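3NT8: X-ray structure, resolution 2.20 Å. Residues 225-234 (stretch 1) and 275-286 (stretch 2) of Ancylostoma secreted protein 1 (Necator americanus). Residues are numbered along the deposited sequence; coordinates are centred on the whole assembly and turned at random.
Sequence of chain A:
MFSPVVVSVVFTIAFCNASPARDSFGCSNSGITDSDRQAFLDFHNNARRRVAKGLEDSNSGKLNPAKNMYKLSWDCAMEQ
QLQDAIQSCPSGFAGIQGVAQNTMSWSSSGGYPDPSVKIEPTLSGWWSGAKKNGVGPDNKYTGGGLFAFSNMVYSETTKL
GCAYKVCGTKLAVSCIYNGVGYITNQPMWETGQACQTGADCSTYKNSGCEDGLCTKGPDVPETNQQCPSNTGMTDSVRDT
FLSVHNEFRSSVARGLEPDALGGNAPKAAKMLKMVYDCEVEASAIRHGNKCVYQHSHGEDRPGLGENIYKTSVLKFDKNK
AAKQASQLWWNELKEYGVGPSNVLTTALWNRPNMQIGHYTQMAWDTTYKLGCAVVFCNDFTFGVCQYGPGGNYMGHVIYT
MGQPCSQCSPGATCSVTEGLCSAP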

# COMPACT_ATOMS: atom_id res chain seq x y z
N GLN A 225 -0.21 -14.82 19.00
CA GLN A 225 0.61 -15.36 20.09
C GLN A 225 1.57 -14.34 20.74
O GLN A 225 1.98 -14.53 21.90
N GLN A 226 1.91 -13.26 20.01
CA GLN A 226 2.89 -12.28 20.48
C GLN A 226 2.33 -11.53 21.68
O GLN A 226 3.02 -11.41 22.71
N CYS A 227 1.09 -11.05 21.54
CA CYS A 227 0.39 -10.30 22.58
C CYS A 227 -1.00 -10.87 22.85
O CYS A 227 -1.97 -10.42 22.28
N PRO A 228 -1.12 -11.89 23.72
CA PRO A 228 -2.43 -12.59 23.84
C PRO A 228 -3.50 -11.81 24.59
O PRO A 228 -4.69 -12.08 24.41
N SER A 229 -3.09 -10.87 25.44
CA SER A 229 -4.03 -10.01 26.14
C SER A 229 -4.69 -8.94 25.28
O SER A 229 -5.70 -8.37 25.70
N ASN A 230 -4.14 -8.64 24.10
CA ASN A 230 -4.70 -7.61 23.23
C ASN A 230 -5.62 -8.22 22.16
O ASN A 230 -5.47 -9.39 21.75
N THR A 231 -6.58 -7.42 21.73
CA THR A 231 -7.62 -7.84 20.81
C THR A 231 -7.64 -6.82 19.72
O THR A 231 -7.67 -5.62 20.02
N GLY A 232 -7.66 -7.29 18.48
CA GLY A 232 -7.76 -6.42 17.30
C GLY A 232 -6.53 -6.52 16.39
O GLY A 232 -6.54 -6.05 15.25
N MET A 233 -5.46 -7.11 16.91
CA MET A 233 -4.24 -7.24 16.16
C MET A 233 -3.84 -8.69 16.08
O MET A 233 -4.21 -9.50 16.93
N THR A 234 -3.08 -9.01 15.03
CA THR A 234 -2.61 -10.34 14.75
C THR A 234 -1.14 -10.26 14.48
O THR A 234 -0.62 -9.21 14.14
N VAL A 275 11.95 -3.17 18.55
CA VAL A 275 11.29 -4.39 18.98
C VAL A 275 9.78 -4.08 19.15
O VAL A 275 9.43 -2.96 19.56
N TYR A 276 8.94 -5.06 18.83
CA TYR A 276 7.52 -4.98 19.07
C TYR A 276 7.16 -5.08 20.58
O TYR A 276 7.70 -5.90 21.31
N ASP A 277 6.25 -4.23 21.05
CA ASP A 277 5.98 -4.13 22.47
C ASP A 277 4.49 -4.15 22.70
O ASP A 277 3.74 -3.26 22.22
N CYS A 278 4.04 -5.14 23.46
CA CYS A 278 2.63 -5.36 23.68
C CYS A 278 1.92 -4.20 24.35
O CYS A 278 0.77 -3.86 23.98
N GLU A 279 2.58 -3.59 25.33
CA GLU A 279 2.00 -2.49 26.11
C GLU A 279 1.80 -1.26 25.22
O GLU A 279 0.83 -0.50 25.38
N VAL A 280 2.77 -1.03 24.34
CA VAL A 280 2.75 0.08 23.45
C VAL A 280 1.64 -0.23 22.45
O VAL A 280 0.96 0.67 21.95
N GLU A 281 1.46 -1.51 22.11
CA GLU A 281 0.34 -1.87 21.26
C GLU A 281 -1.00 -1.60 21.97
O GLU A 281 -1.93 -1.11 21.36
N ALA A 282 -1.10 -1.97 23.22
CA ALA A 282 -2.36 -1.87 23.96
C ALA A 282 -2.71 -0.40 24.03
O ALA A 282 -3.89 -0.05 23.99
N SER A 283 -1.68 0.46 24.11
CA SER A 283 -1.93 1.89 24.15
C SER A 283 -2.35 2.40 22.76
O SER A 283 -3.17 3.34 22.60
N ALA A 284 -1.76 1.86 21.71
CA ALA A 284 -2.25 2.27 20.40
C ALA A 284 -3.66 1.77 20.10
O ALA A 284 -4.40 2.47 19.40
N ILE A 285 -4.01 0.59 20.61
CA ILE A 285 -5.34 -0.00 20.46
C ILE A 285 -6.42 0.85 21.13
O ILE A 285 -7.46 1.05 20.54
N ARG A 286 -6.13 1.39 22.32
CA ARG A 286 -7.07 2.24 23.04
C ARG A 286 -7.48 3.47 22.29
O ARG A 286 -8.65 3.85 22.31

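A disulfide bond ties the two stretches together covalently. Cys227 SG lies 2.0 Å from Cys278 SG, with a chi3 of -87°, close to the right angle that a relaxed disulfide prefers. Both cysteines are m rotamers, with chi1 -55° in Cys227 and -69° in Cys278. Each CA-to-CB bond points toward the other stretch, and the two CA atoms sit 5.5 Å apart. The bond joins a loop without regular secondary structure to the first turn of a helix that begins at Cys278.

The second anchor is Asn230, which ends the type I turn that starts at Cys227. The turn is closed by a weak hydrogen bond, 3.3 Å from Asn230 N to Cys227 O. Asn230 points toward the helix as an m rotamer (chi1 -55°, chi2 -38°). Its amide nitrogen gives two hydrogen bonds. One runs 3.0 Å from Asn230 ND2 to Cys278 O. The other runs 2.9 Å from Asn230 ND2 to Glu281 OE1. Cys278 O also accepts the helical bond from Ala282 N at 2.8 Å, so this one carbonyl serves both the helix and the loop. On the other side of the amide group, Asn230 OD1 lies 3.4 Å from Ala282 CB. That methyl leaves its backbone sideways to the loop.

Glu281 is buried and extended, with chi1 and chi2 both t and chi3 at 74°. Its carboxylate reaches in among the loop side chains. Glu281 OE1 is 3.6 Å from Cys227 CB, and Glu281 OE2 is 3.6 Å from Met233 CB. Within its own stretch, Glu281 OE2 accepts a 2.7 Å hydrogen bond from Tyr276 OH. The buried acid is therefore held by a loop amide at one oxygen and by a tyrosine hydroxyl at the other.

Tyr276 precedes the helix and points toward the loop as a t rotamer (chi1 -150°, chi2 83°). Cys227 SG approaches the edge of its ring, 4.4 Å from Tyr276 CE2. Met233 is m at all three chi angles, and its CE reaches 3.5 Å from Tyr276 OH. Gln226 makes a lighter contact, with Gln226 OE1 4.2 Å from Tyr276 CB. Its backbone comes closer to the disulfide, at 3.4 Å from Gln226 O to Cys278 SG.

Farther along the helix, Ile285 points toward the loop and packs against it. It is m at chi1 and t at chi2, which carries its CD1 to 3.7 Å from Asn230 CB. The same Ile285 CD1 is 3.7 Å from Thr231 O, although the Thr231 side chain itself points away.

Asp277 also points away from the loop. It caps its own helix instead, accepting at OD2 a 3.0 Å bond from Val280 N. Gly232 has no side chain, and its phi of 117° is one that by itself calls for glycine. In all, 473 Å² of surface is buried between the stretches.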

# COMPACT_ATOMS: atom_id res chain seq x y z
CB GLN A 225 1.35 -16.61 19.61
CG GLN A 225 2.27 -16.36 18.37
CD GLN A 225 2.89 -17.64 17.74
OE1 GLN A 225 2.17 -18.60 17.37
NE2 GLN A 225 4.24 -17.64 17.60
CB GLN A 226 3.31 -11.30 19.36
CG GLN A 226 4.12 -11.95 18.25
CD GLN A 226 4.69 -10.96 17.21
OE1 GLN A 226 5.17 -9.91 17.54
NE2 GLN A 226 4.60 -11.32 15.92
CB CYS A 227 0.26 -8.84 22.14
SG CYS A 227 1.87 -8.01 21.71
CB PRO A 228 -2.08 -13.88 24.60
CG PRO A 228 -0.55 -13.91 24.70
CD PRO A 228 -0.08 -12.50 24.56
CB SER A 229 -3.31 -9.33 27.30
OG SER A 229 -2.88 -10.35 28.19
CB ASN A 230 -3.59 -6.70 22.57
CG ASN A 230 -2.64 -6.03 23.61
OD1 ASN A 230 -3.07 -5.62 24.68
ND2 ASN A 230 -1.35 -5.87 23.25
CB THR A 231 -9.04 -7.81 21.50
OG1 THR A 231 -9.02 -8.66 22.66
CG2 THR A 231 -10.11 -8.30 20.54
CB MET A 233 -3.12 -6.39 16.77
CG MET A 233 -3.14 -4.92 16.39
SD MET A 233 -2.72 -4.54 14.67
CE MET A 233 -0.99 -4.54 14.69
CB THR A 234 -3.31 -10.95 13.49
OG1 THR A 234 -3.18 -10.09 12.35
CG2 THR A 234 -4.78 -11.15 13.76
CB VAL A 275 11.91 -4.97 20.30
CG1 VAL A 275 13.31 -5.50 20.08
CG2 VAL A 275 11.97 -3.97 21.39
CB TYR A 276 6.78 -6.04 18.24
CG TYR A 276 5.40 -5.56 17.89
CD1 TYR A 276 5.19 -4.72 16.81
CD2 TYR A 276 4.29 -5.87 18.70
CE1 TYR A 276 3.94 -4.22 16.54
CE2 TYR A 276 3.08 -5.40 18.40
CZ TYR A 276 2.89 -4.59 17.32
OH TYR A 276 1.62 -4.09 17.05
CB ASP A 277 6.62 -2.87 23.05
CG ASP A 277 6.44 -2.76 24.55
OD1 ASP A 277 7.42 -2.94 25.27
OD2 ASP A 277 5.33 -2.50 25.03
CB CYS A 278 2.45 -6.68 24.46
SG CYS A 278 2.88 -8.10 23.47
CB GLU A 279 2.87 -2.13 27.38
CG GLU A 279 3.01 -3.26 28.42
CD GLU A 279 1.66 -3.68 29.09
OE1 GLU A 279 1.42 -3.25 30.25
OE2 GLU A 279 0.83 -4.43 28.48
CB VAL A 280 4.12 0.31 22.72
CG1 VAL A 280 3.99 1.41 21.73
CG2 VAL A 280 5.28 0.66 23.72
CB GLU A 281 0.39 -3.34 20.87
CG GLU A 281 -0.62 -3.74 19.79
CD GLU A 281 -0.58 -5.26 19.49
OE1 GLU A 281 -1.07 -6.05 20.34
OE2 GLU A 281 -0.04 -5.66 18.45
CB ALA A 282 -2.21 -2.41 25.38
CB SER A 283 -0.67 2.61 24.68
OG SER A 283 -0.83 3.99 24.63
CB ALA A 284 -1.38 1.89 19.35
CB ILE A 285 -5.40 -1.44 20.99
CG1 ILE A 285 -4.56 -2.35 20.09
CG2 ILE A 285 -6.87 -1.94 21.09
CD1 ILE A 285 -4.53 -3.78 20.52
CB ARG A 286 -6.43 2.66 24.36
CG ARG A 286 -6.68 1.61 25.45
CD ARG A 286 -6.43 2.22 26.84
NE ARG A 286 -5.03 2.52 27.00
CZ ARG A 286 -4.10 1.65 27.38
NH1 ARG A 286 -4.46 0.41 27.66
NH2 ARG A 286 -2.84 2.06 27.51